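Local atomic coordinates of listeria nuclear targeted protein A (Listeria monocytogenes, PDB entry 4CIH), a protein that relieves the repression of interferon-stimulated immune genes in the host cell by blocking the recruitment of the chromatin repressor BAHD1 to them. Residues L9-I12 against K13-A17; S73-S76 against A77-A81; F82-I85 against F86-S90; I122-D125 against D126-N130; K131-T134 against A135-L139. The protein carries 2 engineered substitutions. One frame throughout, in Å; residues are numbered along the deposited sequence.

Contact 1 (L9-I12 against K13-A17)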
loop_
_atom_site.group_PDB
_atom_site.type_symbol
_atom_site.label_atom_id
_atom_site.label_comp_id
_atom_site.label_asym_id
_atom_site.label_seq_id
_atom_site.Cartn_x
_atom_site.Cartn_y
_atom_site.Cartn_z
ATOM N N LEU A 9 17.222 -3.304 3.733
ATOM C CA LEU A 9 16.710 -2.090 3.125
ATOM C C LEU A 9 16.589 -2.243 1.612
ATOM O O LEU A 9 15.941 -1.434 0.961
ATOM C CB LEU A 9 17.671 -0.927 3.411
ATOM C CG LEU A 9 17.867 0.198 4.459
ATOM C CD1 LEU A 9 17.228 -0.000 5.810
ATOM C CD2 LEU A 9 19.360 0.391 4.636
ATOM N N ALA A 10 17.341 -3.160 1.032
ATOM C CA ALA A 10 17.319 -3.361 -0.410
ATOM C C ALA A 10 16.212 -4.327 -0.839
ATOM O O ALA A 10 15.714 -4.193 -1.950
ATOM C CB ALA A 10 18.680 -3.794 -0.953
ATOM N N LEU A 11 15.906 -5.326 -0.002
ATOM C CA LEU A 11 14.513 -5.744 0.221
ATOM C C LEU A 11 13.446 -4.626 0.256
ATOM O O LEU A 11 12.673 -4.527 -0.681
ATOM C CB LEU A 11 14.350 -6.648 1.463
ATOM C CG LEU A 11 12.900 -7.189 1.474
ATOM C CD1 LEU A 11 12.396 -7.350 0.026
ATOM C CD2 LEU A 11 12.773 -8.522 2.199
ATOM N N ILE A 12 13.321 -3.839 1.321
ATOM C CA ILE A 12 12.209 -2.870 1.369
ATOM C C ILE A 12 12.106 -2.111 0.044
ATOM O O ILE A 12 11.010 -1.756 -0.425
ATOM C CB ILE A 12 12.312 -1.812 2.505
ATOM C CG1 ILE A 12 11.783 -2.352 3.843
ATOM C CG2 ILE A 12 11.439 -0.606 2.161
ATOM C CD1 ILE A 12 11.895 -1.362 4.992
ATOM N N LYS A 13 13.262 -1.865 -0.563
ATOM C CA LYS A 13 13.332 -0.958 -1.680
ATOM C C LYS A 13 12.650 -1.659 -2.821
ATOM O O LYS A 13 11.868 -1.055 -3.566
ATOM C CB LYS A 13 14.796 -0.662 -2.017
ATOM C CG LYS A 13 15.101 0.787 -2.417
ATOM C CD LYS A 13 16.602 1.037 -2.215
ATOM C CE LYS A 13 17.109 2.284 -2.902
ATOM N NZ LYS A 13 17.949 2.038 -4.101
ATOM N N ALA A 14 12.933 -2.954 -2.924
ATOM C CA ALA A 14 12.415 -3.776 -3.994
ATOM C C ALA A 14 10.937 -4.059 -3.810
ATOM O O ALA A 14 10.166 -4.011 -4.760
ATOM C CB ALA A 14 13.195 -5.079 -4.071
ATOM N N ASP A 15 10.560 -4.424 -2.591
ATOM C CA ASP A 15 9.181 -4.722 -2.244
ATOM C C ASP A 15 8.267 -3.514 -2.446
ATOM O O ASP A 15 7.247 -3.609 -3.132
ATOM C CB ASP A 15 9.081 -5.296 -0.806
ATOM C CG ASP A 15 9.311 -6.827 -0.760
ATOM O OD1 ASP A 15 9.514 -7.438 -1.827
ATOM O OD2 ASP A 15 9.356 -7.429 0.330
ATOM N N LEU A 16 8.623 -2.382 -1.855
ATOM C CA LEU A 16 7.933 -1.113 -2.155
ATOM C C LEU A 16 7.693 -0.939 -3.622
ATOM O O LEU A 16 6.686 -0.381 -4.027
ATOM C CB LEU A 16 8.798 0.090 -1.801
ATOM C CG LEU A 16 8.655 0.605 -0.382
ATOM C CD1 LEU A 16 9.780 1.618 -0.213
ATOM C CD2 LEU A 16 7.265 1.185 -0.136
ATOM N N ALA A 17 8.697 -1.314 -4.402
ATOM C CA ALA A 17 8.737 -0.935 -5.795
ATOM C C ALA A 17 7.669 -1.724 -6.509
ATOM O O ALA A 17 6.987 -1.208 -7.392
ATOM C CB ALA A 17 10.115 -1.178 -6.375
#
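Three i to i+4 bonds hold this turn of helix 8-34: D15 N donates to L11 O at 2.9 Å, almost linearly (174°), L16 N to I12 O, also at 2.9 Å, and A14 N to A10 O at a longer 3.2 Å.

The side chains pair with the same spacing. L11 turns its CG away from the backbone N (chi1 -172°). This puts methyl CD1 beside the carboxylate of D15, with L11 CD1 3.1 Å from D15 OD2. The meeting is apolar against charged, and it is tight. I12 and L16 instead lie alongside each other and point the same way. Methyl CG2 of I12 meets methyl CD1 of L16 at 3.7 Å.

The D15 carboxylate also has E62 OE1 close to its OD2. Two acids this near would probably favour a raised pKa for one of them.

The row of I12 and L16 is the side of helix 8-34 that packs into the four-helical up-and-down bundle. I12 rests on F82 and L16 on F86, both from helix 77-103. I12 also meets I63, while D15 touches Y59 and I63 of helix 42-63.

Contact 2 (S73-S76 against A77-A81)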
loop_
_atom_site.group_PDB
_atom_site.type_symbol
_atom_site.label_atom_id
_atom_site.label_comp_id
_atom_site.label_asym_id
_atom_site.label_seq_id
_atom_site.Cartn_x
_atom_site.Cartn_y
_atom_site.Cartn_z
ATOM N N SER A 73 9.508 -0.560 17.874
ATOM C CA SER A 73 9.528 0.354 19.011
ATOM C C SER A 73 10.808 0.356 19.829
ATOM O O SER A 73 11.040 1.276 20.609
ATOM C CB SER A 73 8.320 0.146 19.935
ATOM O OG SER A 73 7.926 -1.217 19.970
ATOM N N GLU A 74 11.640 -0.668 19.678
ATOM C CA GLU A 74 12.963 -0.679 20.321
ATOM C C GLU A 74 14.122 -0.437 19.334
ATOM O O GLU A 74 15.269 -0.529 19.730
ATOM C CB GLU A 74 13.205 -2.015 21.040
ATOM C CG GLU A 74 12.012 -2.959 21.085
ATOM C CD GLU A 74 12.380 -4.411 20.853
ATOM O OE1 GLU A 74 13.557 -4.786 21.038
ATOM O OE2 GLU A 74 11.478 -5.202 20.520
ATOM N N ALA A 75 13.865 -0.167 18.049
ATOM C CA ALA A 75 14.967 0.278 17.175
ATOM C C ALA A 75 15.033 1.802 17.160
ATOM O O ALA A 75 14.428 2.483 17.977
ATOM C CB ALA A 75 14.804 -0.257 15.757
ATOM N N SER A 76 15.779 2.356 16.235
ATOM C CA SER A 76 15.925 3.795 16.180
ATOM C C SER A 76 14.593 4.465 15.995
ATOM O O SER A 76 13.643 3.842 15.539
ATOM C CB SER A 76 16.796 4.180 14.977
ATOM O OG SER A 76 16.226 3.688 13.768
ATOM N N ALA A 77 14.555 5.758 16.328
ATOM C CA ALA A 77 13.426 6.640 16.031
ATOM C C ALA A 77 12.947 6.608 14.573
ATOM O O ALA A 77 11.754 6.583 14.315
ATOM C CB ALA A 77 13.791 8.083 16.402
ATOM N N ASP A 78 13.872 6.674 13.628
ATOM C CA ASP A 78 13.495 6.807 12.218
ATOM C C ASP A 78 12.829 5.534 11.715
ATOM O O ASP A 78 11.969 5.577 10.834
ATOM C CB ASP A 78 14.685 7.263 11.381
ATOM C CG ASP A 78 14.899 8.755 11.489
ATOM O OD1 ASP A 78 13.920 9.433 11.866
ATOM O OD2 ASP A 78 16.012 9.265 11.217
ATOM N N THR A 79 13.146 4.416 12.364
ATOM C CA THR A 79 12.510 3.132 12.004
ATOM C C THR A 79 11.035 2.912 12.405
ATOM O O THR A 79 10.190 2.711 11.529
ATOM C CB THR A 79 13.393 1.935 12.348
ATOM O OG1 THR A 79 12.597 0.843 12.852
ATOM C CG2 THR A 79 14.434 2.302 13.319
ATOM N N GLU A 80 10.700 2.908 13.697
ATOM C CA GLU A 80 9.306 2.663 14.045
ATOM C C GLU A 80 8.456 3.685 13.349
ATOM O O GLU A 80 7.361 3.358 12.879
ATOM C CB GLU A 80 9.002 2.783 15.551
ATOM C CG GLU A 80 7.684 3.538 15.864
ATOM C CD GLU A 80 6.417 2.653 15.889
ATOM O OE1 GLU A 80 6.410 1.586 15.266
ATOM O OE2 GLU A 80 5.407 2.995 16.540
ATOM N N ALA A 81 8.930 4.926 13.367
ATOM C CA ALA A 81 8.277 6.046 12.714
ATOM C C ALA A 81 7.845 5.603 11.343
ATOM O O ALA A 81 6.663 5.718 11.009
ATOM C CB ALA A 81 9.232 7.227 12.620
#
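S76 caps the start of helix 77-103. Its OG accepts from T79 N, but the bond is weak, at 3.5 Å with an N-H...O angle of 143°. The same T79 N also points weakly at S76 O, 3.3 Å away. Both oxygens of S76 crowd methyl CG2 of T79 in the model. The exact positions at this cap are therefore doubtful, though the pattern is clear. The hydroxyl of S76 sits between its own backbone N and carbonyl carbon (chi1 58°). From there it faces the first turn of the helix, where backbone N-H groups have no carbonyl of a preceding turn to bind.

This is an N-cap: S76 is the last residue before the helix. The chain reaches it from a short 3-10 segment that includes S73 and E74. That segment lies in the connection after helix 67-70, and it leads into helix 77-103 of the four-helical up-and-down bundle.

Beyond the cap, A75 directs its methyl group at the side chain of T79. A75 CB lies 3.8 Å from T79 OG1. This hydroxyl is buried by the contact and has no polar partner in the model. Farther out, E80 CB approaches the backbone of S73, 4.1 Å from S73 N. The E80 chain bends at chi2 (87°), and its OE1 is hydrogen-bonded to S72 OG just upstream. A75 also touches P2, which brings the N-terminal tail against the turn.

Contact 3 (F82-I85 against F86-S90)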
loop_
_atom_site.group_PDB
_atom_site.type_symbol
_atom_site.label_atom_id
_atom_site.label_comp_id
_atom_site.label_asym_id
_atom_site.label_seq_id
_atom_site.Cartn_x
_atom_site.Cartn_y
_atom_site.Cartn_z
ATOM N N PHE A 82 8.793 5.031 10.593
ATOM C CA PHE A 82 8.591 4.495 9.237
ATOM C C PHE A 82 7.571 3.369 9.162
ATOM O O PHE A 82 6.740 3.310 8.246
ATOM C CB PHE A 82 9.941 4.005 8.663
ATOM C CG PHE A 82 9.795 3.012 7.553
ATOM C CD1 PHE A 82 9.314 3.420 6.308
ATOM C CD2 PHE A 82 10.127 1.665 7.744
ATOM C CE1 PHE A 82 9.129 2.513 5.285
ATOM C CE2 PHE A 82 9.982 0.772 6.708
ATOM C CZ PHE A 82 9.464 1.191 5.492
ATOM N N LYS A 83 7.673 2.431 10.099
ATOM C CA LYS A 83 6.726 1.325 10.148
ATOM C C LYS A 83 5.354 1.930 10.413
ATOM O O LYS A 83 4.354 1.497 9.830
ATOM C CB LYS A 83 7.151 0.304 11.228
ATOM C CG LYS A 83 6.102 -0.715 11.703
ATOM C CD LYS A 83 5.272 -0.292 12.903
ATOM C CE LYS A 83 4.375 -1.444 13.408
ATOM N NZ LYS A 83 4.760 -2.026 14.728
ATOM N N LYS A 84 5.309 2.909 11.319
ATOM C CA LYS A 84 4.051 3.436 11.881
ATOM C C LYS A 84 3.275 4.102 10.776
ATOM O O LYS A 84 2.067 3.925 10.653
ATOM C CB LYS A 84 4.353 4.449 12.995
ATOM C CG LYS A 84 3.178 5.344 13.329
ATOM C CD LYS A 84 3.466 6.177 14.569
ATOM C CE LYS A 84 2.406 7.235 14.739
ATOM N NZ LYS A 84 3.070 8.573 14.764
ATOM N N ILE A 85 3.996 4.872 9.969
ATOM C CA ILE A 85 3.435 5.458 8.775
ATOM C C ILE A 85 3.200 4.369 7.734
ATOM O O ILE A 85 2.063 4.172 7.291
ATOM C CB ILE A 85 4.338 6.573 8.217
ATOM C CG1 ILE A 85 3.683 7.258 7.025
ATOM C CG2 ILE A 85 5.711 6.047 7.844
ATOM C CD1 ILE A 85 3.151 8.626 7.353
ATOM N N PHE A 86 4.252 3.647 7.356
ATOM C CA PHE A 86 4.129 2.647 6.292
ATOM C C PHE A 86 2.952 1.707 6.544
ATOM O O PHE A 86 2.291 1.286 5.619
ATOM C CB PHE A 86 5.442 1.884 6.157
ATOM C CG PHE A 86 5.372 0.668 5.276
ATOM C CD1 PHE A 86 4.749 -0.501 5.717
ATOM C CD2 PHE A 86 6.010 0.661 4.046
ATOM C CE1 PHE A 86 4.715 -1.625 4.919
ATOM C CE2 PHE A 86 5.969 -0.444 3.237
ATOM C CZ PHE A 86 5.319 -1.593 3.669
ATOM N N LYS A 87 2.645 1.437 7.801
ATOM C CA LYS A 87 1.497 0.590 8.136
ATOM C C LYS A 87 0.254 1.357 7.778
ATOM O O LYS A 87 -0.671 0.811 7.150
ATOM C CB LYS A 87 1.479 0.155 9.623
ATOM C CG LYS A 87 1.305 -1.366 9.819
ATOM C CD LYS A 87 0.915 -1.817 11.244
ATOM C CE LYS A 87 -0.205 -2.843 11.204
ATOM N NZ LYS A 87 -1.315 -2.648 12.194
ATOM N N GLU A 88 0.236 2.633 8.131
ATOM C CA GLU A 88 -0.912 3.473 7.807
ATOM C C GLU A 88 -1.036 3.766 6.284
ATOM O O GLU A 88 -2.133 3.720 5.744
ATOM C CB GLU A 88 -0.873 4.802 8.579
ATOM C CG GLU A 88 -1.498 4.887 9.988
ATOM C CD GLU A 88 -0.793 6.011 10.735
ATOM O OE1 GLU A 88 -0.036 6.674 10.011
ATOM O OE2 GLU A 88 -0.918 6.223 11.974
ATOM N N TRP A 89 0.079 4.131 5.641
ATOM C CA TRP A 89 0.199 4.396 4.179
ATOM C C TRP A 89 -0.156 3.178 3.254
ATOM O O TRP A 89 -0.969 3.299 2.336
ATOM C CB TRP A 89 1.642 4.895 3.919
ATOM C CG TRP A 89 1.985 5.320 2.516
ATOM C CD1 TRP A 89 1.861 6.566 1.992
ATOM C CD2 TRP A 89 2.521 4.491 1.471
ATOM N NE1 TRP A 89 2.253 6.560 0.679
ATOM C CE2 TRP A 89 2.657 5.298 0.335
ATOM C CE3 TRP A 89 2.893 3.144 1.393
ATOM C CZ2 TRP A 89 3.178 4.816 -0.864
ATOM C CZ3 TRP A 89 3.378 2.663 0.218
ATOM C CH2 TRP A 89 3.520 3.492 -0.909
ATOM N N SER A 90 0.427 2.016 3.530
ATOM C CA SER A 90 0.109 0.742 2.825
ATOM C C SER A 90 -1.329 0.218 2.942
ATOM O O SER A 90 -1.930 -0.253 1.955
ATOM C CB SER A 90 1.015 -0.319 3.389
ATOM O OG SER A 90 0.672 -0.500 4.756
#
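The F82 ring carries F86 CB over one of its faces. F86 CB is 4.2 Å from the ring centroid and 25° off the normal, a CH-pi contact. The two phenyl rings follow one another up helix 77-103 and point the same way. Their planes meet obliquely at 53°, with centroids 5.4 Å apart. F82 CZ touches F86 CD2 at 3.8 Å. One face of the F86 ring takes S90 CB, set off toward the rim. Both phenylalanines swing CG anti to the backbone N (chi1 159° for F82), which lays the rings along the same side of the helix.

Residues four apart make such a row in any alpha-helix. Here the row belongs to a helix of the four-helical bundle, and F86 also meets Q60 and I63 of helix 42-63. Both rings touch helix 8-34 as well, while W89 meets helix 121-139. Beneath them, W89 N binds I85 O at 2.6 Å and K87 N binds K83 O at 2.7 Å.

S90 OG is hydrogen-bonded to Q60 OE1 and lies 2.6 Å from F86 O.

On another side, the K83 and K87 chains run alongside each other. K83 CE comes within 4.1 Å of K87 CD, and both chains brush L64. K83 NZ is hydrogen-bonded to S72 OG. I85 adds a loose apolar touch, its CG1 4.4 Å from W89 CB.

Contact 4 (I122-D125 against D126-N130); sequences IIFD and DVRTN. Engineered in segment 122-125: D125 (natural residue Lys). Engineered in segment 126-130: D126 (natural residue Lys).
R128 lays its side chain over one face of the F124 ring. NE stands 3.2 Å above the ring plane, toward the rim, and the guanidinium is turned 27° from the ring. R128 CD makes a CH-pi contact, 4.3 Å from the F124 centroid. R128 CG is also close, 3.6 Å from F124 CZ. The R128 chain bends at chi2 (20°) and chi3, which folds it back over the phenyl group.

The backbone ties the same pair: R128 N donates to F124 O at 2.8 Å, nearly straight. T129 N also donates to D125 O, though the place of that oxygen is less certain. The T129 hydroxyl turns back to D126 O at 2.7 Å, in the carbonyl plane and on a lone pair.

D125 and D126 are both engineered; each replaces a natural lysine. Their carboxylates stand near each other, with D125 OD2 4.2 Å from D126 OD1. This would be unfavourable if both are charged. D125 OD1 is buried by the contact and has no polar partner in the model. D126 OD2 lies 3.6 Å from methyl CG2 of I122.

Outside the pair, the F124 ring meets those of Y118 and F92. R128 NH1 has a long, weak ion pair with E88 OE1, and the R128 chain rests on I85. T129 packs on W89. The arrangement is an i to i+4 aromatic-arginine pair on helix 121-139, where it lies against helix 77-103 in the four-helical bundle.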
loop_
_atom_site.group_PDB
_atom_site.type_symbol
_atom_site.label_atom_id
_atom_site.label_comp_id
_atom_site.label_asym_id
_atom_site.label_seq_id
_atom_site.Cartn_x
_atom_site.Cartn_y
_atom_site.Cartn_z
ATOM N N ILE A 122 -7.840 12.924 1.086
ATOM C CA ILE A 122 -6.610 13.439 0.458
ATOM C C ILE A 122 -5.585 13.932 1.492
ATOM O O ILE A 122 -4.389 13.586 1.437
ATOM C CB ILE A 122 -6.946 14.552 -0.561
ATOM C CG1 ILE A 122 -7.898 14.014 -1.642
ATOM C CG2 ILE A 122 -5.679 15.144 -1.156
ATOM C CD1 ILE A 122 -8.791 15.066 -2.266
ATOM N N ILE A 123 -6.068 14.737 2.438
ATOM C CA ILE A 123 -5.281 15.239 3.553
ATOM C C ILE A 123 -4.481 14.087 4.213
ATOM O O ILE A 123 -3.371 14.282 4.765
ATOM C CB ILE A 123 -6.211 15.927 4.582
ATOM C CG1 ILE A 123 -7.082 17.023 3.932
ATOM C CG2 ILE A 123 -5.456 16.384 5.834
ATOM C CD1 ILE A 123 -6.482 17.791 2.758
ATOM N N PHE A 124 -5.055 12.886 4.160
ATOM C CA PHE A 124 -4.331 11.667 4.531
ATOM C C PHE A 124 -3.360 11.145 3.434
ATOM O O PHE A 124 -2.189 10.958 3.733
ATOM C CB PHE A 124 -5.330 10.583 4.965
ATOM C CG PHE A 124 -4.697 9.426 5.682
ATOM C CD1 PHE A 124 -4.143 8.371 4.971
ATOM C CD2 PHE A 124 -4.642 9.397 7.058
ATOM C CE1 PHE A 124 -3.552 7.309 5.638
ATOM C CE2 PHE A 124 -4.069 8.332 7.725
ATOM C CZ PHE A 124 -3.541 7.284 7.028
ATOM N N ASP A 125 -3.816 10.923 2.189
ATOM C CA ASP A 125 -2.923 10.451 1.063
ATOM C C ASP A 125 -1.518 11.043 1.126
ATOM O O ASP A 125 -0.586 10.419 1.671
ATOM C CB ASP A 125 -3.506 10.703 -0.352
ATOM C CG ASP A 125 -2.679 9.983 -1.477
ATOM O OD1 ASP A 125 -2.121 8.904 -1.208
ATOM O OD2 ASP A 125 -2.548 10.478 -2.626
ATOM N N ASP A 126 -1.378 12.226 0.525
ATOM C CA ASP A 126 -0.258 13.131 0.767
ATOM C C ASP A 126 0.351 12.908 2.138
ATOM O O ASP A 126 1.488 12.438 2.240
ATOM C CB ASP A 126 -0.711 14.599 0.707
ATOM C CG ASP A 126 -1.362 14.980 -0.616
ATOM O OD1 ASP A 126 -1.055 14.327 -1.646
ATOM O OD2 ASP A 126 -2.163 15.961 -0.625
ATOM N N VAL A 127 -0.353 13.288 3.207
ATOM C CA VAL A 127 0.377 13.361 4.500
ATOM C C VAL A 127 1.113 12.062 4.800
ATOM O O VAL A 127 2.262 12.090 5.208
ATOM C CB VAL A 127 -0.465 13.737 5.753
ATOM C CG1 VAL A 127 0.366 13.530 7.009
ATOM C CG2 VAL A 127 -0.948 15.182 5.725
ATOM N N ARG A 128 0.466 10.911 4.673
ATOM C CA ARG A 128 1.268 9.705 4.898
ATOM C C ARG A 128 2.412 9.619 3.849
ATOM O O ARG A 128 3.535 9.217 4.154
ATOM C CB ARG A 128 0.394 8.440 4.945
ATOM C CG ARG A 128 -0.060 7.969 6.344
ATOM C CD ARG A 128 -0.023 9.007 7.463
ATOM N NE ARG A 128 -1.235 9.833 7.570
ATOM C CZ ARG A 128 -1.756 10.251 8.726
ATOM N NH1 ARG A 128 -1.192 9.898 9.874
ATOM N NH2 ARG A 128 -2.851 11.013 8.748
ATOM N N THR A 129 2.134 9.997 2.605
ATOM C CA THR A 129 3.134 9.838 1.541
ATOM C C THR A 129 4.263 10.808 1.765
ATOM O O THR A 129 5.434 10.446 1.627
ATOM C CB THR A 129 2.589 10.101 0.140
ATOM O OG1 THR A 129 2.568 11.518 -0.102
ATOM C CG2 THR A 129 1.214 9.467 -0.069
ATOM N N ASN A 130 3.929 12.052 2.101
ATOM C CA ASN A 130 4.961 12.991 2.489
ATOM C C ASN A 130 5.743 12.481 3.673
ATOM O O ASN A 130 6.951 12.673 3.768
ATOM C CB ASN A 130 4.356 14.332 2.883
ATOM C CG ASN A 130 4.427 15.353 1.782
ATOM O OD1 ASN A 130 4.947 15.098 0.687
ATOM N ND2 ASN A 130 3.870 16.519 2.054
#

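Contact 5 (K131-T134 against A135-L139); sequences KLQT and ALNNL
Q133 O accepts two backbone N-H groups of the next turn. N137 N binds it at 3.1 Å and almost linearly (171°), while L136 N reaches it only weakly. The main bond of L136 N goes to L132 O, 2.7 Å away. The next link, N138 N to T134 O, is shorter at 2.6 Å, and A135 N binds K131 O.

Above this backbone the Q133 and N137 amides meet with their planes 62° apart. Q133 NE2 lies 3.4 Å from N137 OD1. The Q133 chain bends at chi2 (48°), which brings its amide beside that of N137. Its OE1 takes a hydrogen bond from L145 N, so the tail beyond the helix fixes that end of the amide.

T134 and N138 lie side by side. Methyl CG2 of T134 is anti to the backbone N and touches N138 ND2 at 3.4 Å. The T134 hydroxyl has a weak bond to N130 O, one turn back. L132 and L136 also pack together, but their branch ends are modelled too close for the detail to be trusted.

L132 leans on W89 and K131 on I85, both from helix 77-103. L139 touches F82, and N138 touches D78. This is the final part of helix 121-139. It has the pattern of an amphipathic bundle helix: L132 and L136 are buried, while K131, T134, N137 and N138 are exposed.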
loop_
_atom_site.group_PDB
_atom_site.type_symbol
_atom_site.label_atom_id
_atom_site.label_comp_id
_atom_site.label_asym_id
_atom_site.label_seq_id
_atom_site.Cartn_x
_atom_site.Cartn_y
_atom_site.Cartn_z
ATOM N N LYS A 131 5.047 11.892 4.618
ATOM C CA LYS A 131 5.717 11.350 5.798
ATOM C C LYS A 131 6.478 10.076 5.495
ATOM O O LYS A 131 7.590 9.858 6.018
ATOM C CB LYS A 131 4.723 11.158 6.936
ATOM C CG LYS A 131 4.418 12.455 7.667
ATOM C CD LYS A 131 3.825 12.270 9.066
ATOM C CE LYS A 131 4.027 13.528 9.903
ATOM N NZ LYS A 131 3.031 13.625 11.010
ATOM N N LEU A 132 5.920 9.235 4.633
ATOM C CA LEU A 132 6.605 7.965 4.306
ATOM C C LEU A 132 7.879 8.305 3.584
ATOM O O LEU A 132 8.943 7.704 3.839
ATOM C CB LEU A 132 5.764 7.063 3.407
ATOM C CG LEU A 132 6.250 5.602 3.378
ATOM C CD1 LEU A 132 5.468 4.767 2.398
ATOM C CD2 LEU A 132 7.723 5.507 3.012
ATOM N N GLN A 133 7.735 9.305 2.710
ATOM C CA GLN A 133 8.770 9.792 1.826
ATOM C C GLN A 133 9.892 10.424 2.623
ATOM O O GLN A 133 11.045 10.145 2.383
ATOM C CB GLN A 133 8.192 10.819 0.846
ATOM C CG GLN A 133 9.222 11.294 -0.176
ATOM C CD GLN A 133 10.006 10.129 -0.830
ATOM O OE1 GLN A 133 9.440 9.299 -1.560
ATOM N NE2 GLN A 133 11.289 10.041 -0.513
ATOM N N THR A 134 9.571 11.304 3.562
ATOM C CA THR A 134 10.622 11.735 4.481
ATOM C C THR A 134 11.216 10.499 5.156
ATOM O O THR A 134 12.395 10.164 4.962
ATOM C CB THR A 134 10.111 12.786 5.481
ATOM O OG1 THR A 134 9.764 13.969 4.754
ATOM C CG2 THR A 134 11.178 13.128 6.527
ATOM N N ALA A 135 10.361 9.775 5.857
ATOM C CA ALA A 135 10.712 8.519 6.536
ATOM C C ALA A 135 11.665 7.587 5.763
ATOM O O ALA A 135 12.462 6.868 6.368
ATOM C CB ALA A 135 9.428 7.761 6.950
ATOM N N LEU A 136 11.546 7.541 4.441
ATOM C CA LEU A 136 12.486 6.743 3.638
ATOM C C LEU A 136 13.807 7.512 3.496
ATOM O O LEU A 136 14.921 6.981 3.723
ATOM C CB LEU A 136 11.876 6.440 2.260
ATOM C CG LEU A 136 10.786 5.370 2.042
ATOM C CD1 LEU A 136 9.868 5.779 0.906
ATOM C CD2 LEU A 136 11.335 3.976 1.749
ATOM N N ASN A 137 13.679 8.791 3.151
ATOM C CA ASN A 137 14.835 9.690 3.086
ATOM C C ASN A 137 15.609 9.654 4.403
ATOM O O ASN A 137 16.835 9.762 4.425
ATOM C CB ASN A 137 14.383 11.140 2.806
ATOM C CG ASN A 137 14.206 11.424 1.334
ATOM O OD1 ASN A 137 14.541 10.606 0.481
ATOM N ND2 ASN A 137 13.661 12.579 1.028
ATOM N N ASN A 138 14.880 9.522 5.510
ATOM C CA ASN A 138 15.542 9.549 6.813
ATOM C C ASN A 138 16.240 8.212 7.064
ATOM O O ASN A 138 17.335 8.149 7.639
ATOM C CB ASN A 138 14.603 10.043 7.938
ATOM C CG ASN A 138 14.301 11.540 7.825
ATOM O OD1 ASN A 138 14.767 12.197 6.894
ATOM N ND2 ASN A 138 13.530 12.087 8.767
ATOM N N LEU A 139 15.634 7.165 6.510
ATOM C CA LEU A 139 16.190 5.829 6.494
ATOM C C LEU A 139 17.364 5.811 5.504
ATOM O O LEU A 139 18.278 4.969 5.576
ATOM C CB LEU A 139 15.077 4.853 6.052
ATOM C CG LEU A 139 13.958 4.372 6.988
ATOM C CD1 LEU A 139 13.271 3.217 6.294
ATOM C CD2 LEU A 139 14.444 3.843 8.320
#

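In the fold
All five contacts are local, and they follow one another along the chain. None nests in or crosses another, and none closes a long loop. Contact 1 lies on helix 8-34. Contact 2 marks the entry into helix 77-103, and contact 3 continues directly on that helix. Contacts 4 and 5 adjoin on helix 121-139. Contact 3 is the hub: it touches contact 1 on one helix and contacts 4 and 5 on another. Contact 5 also meets contact 1 through L16 and L136, and contact 2 through D78 and T79. Contacts 1 and 4 do not touch; their centres are about 21 Å apart. Together they join three helices of the bundle.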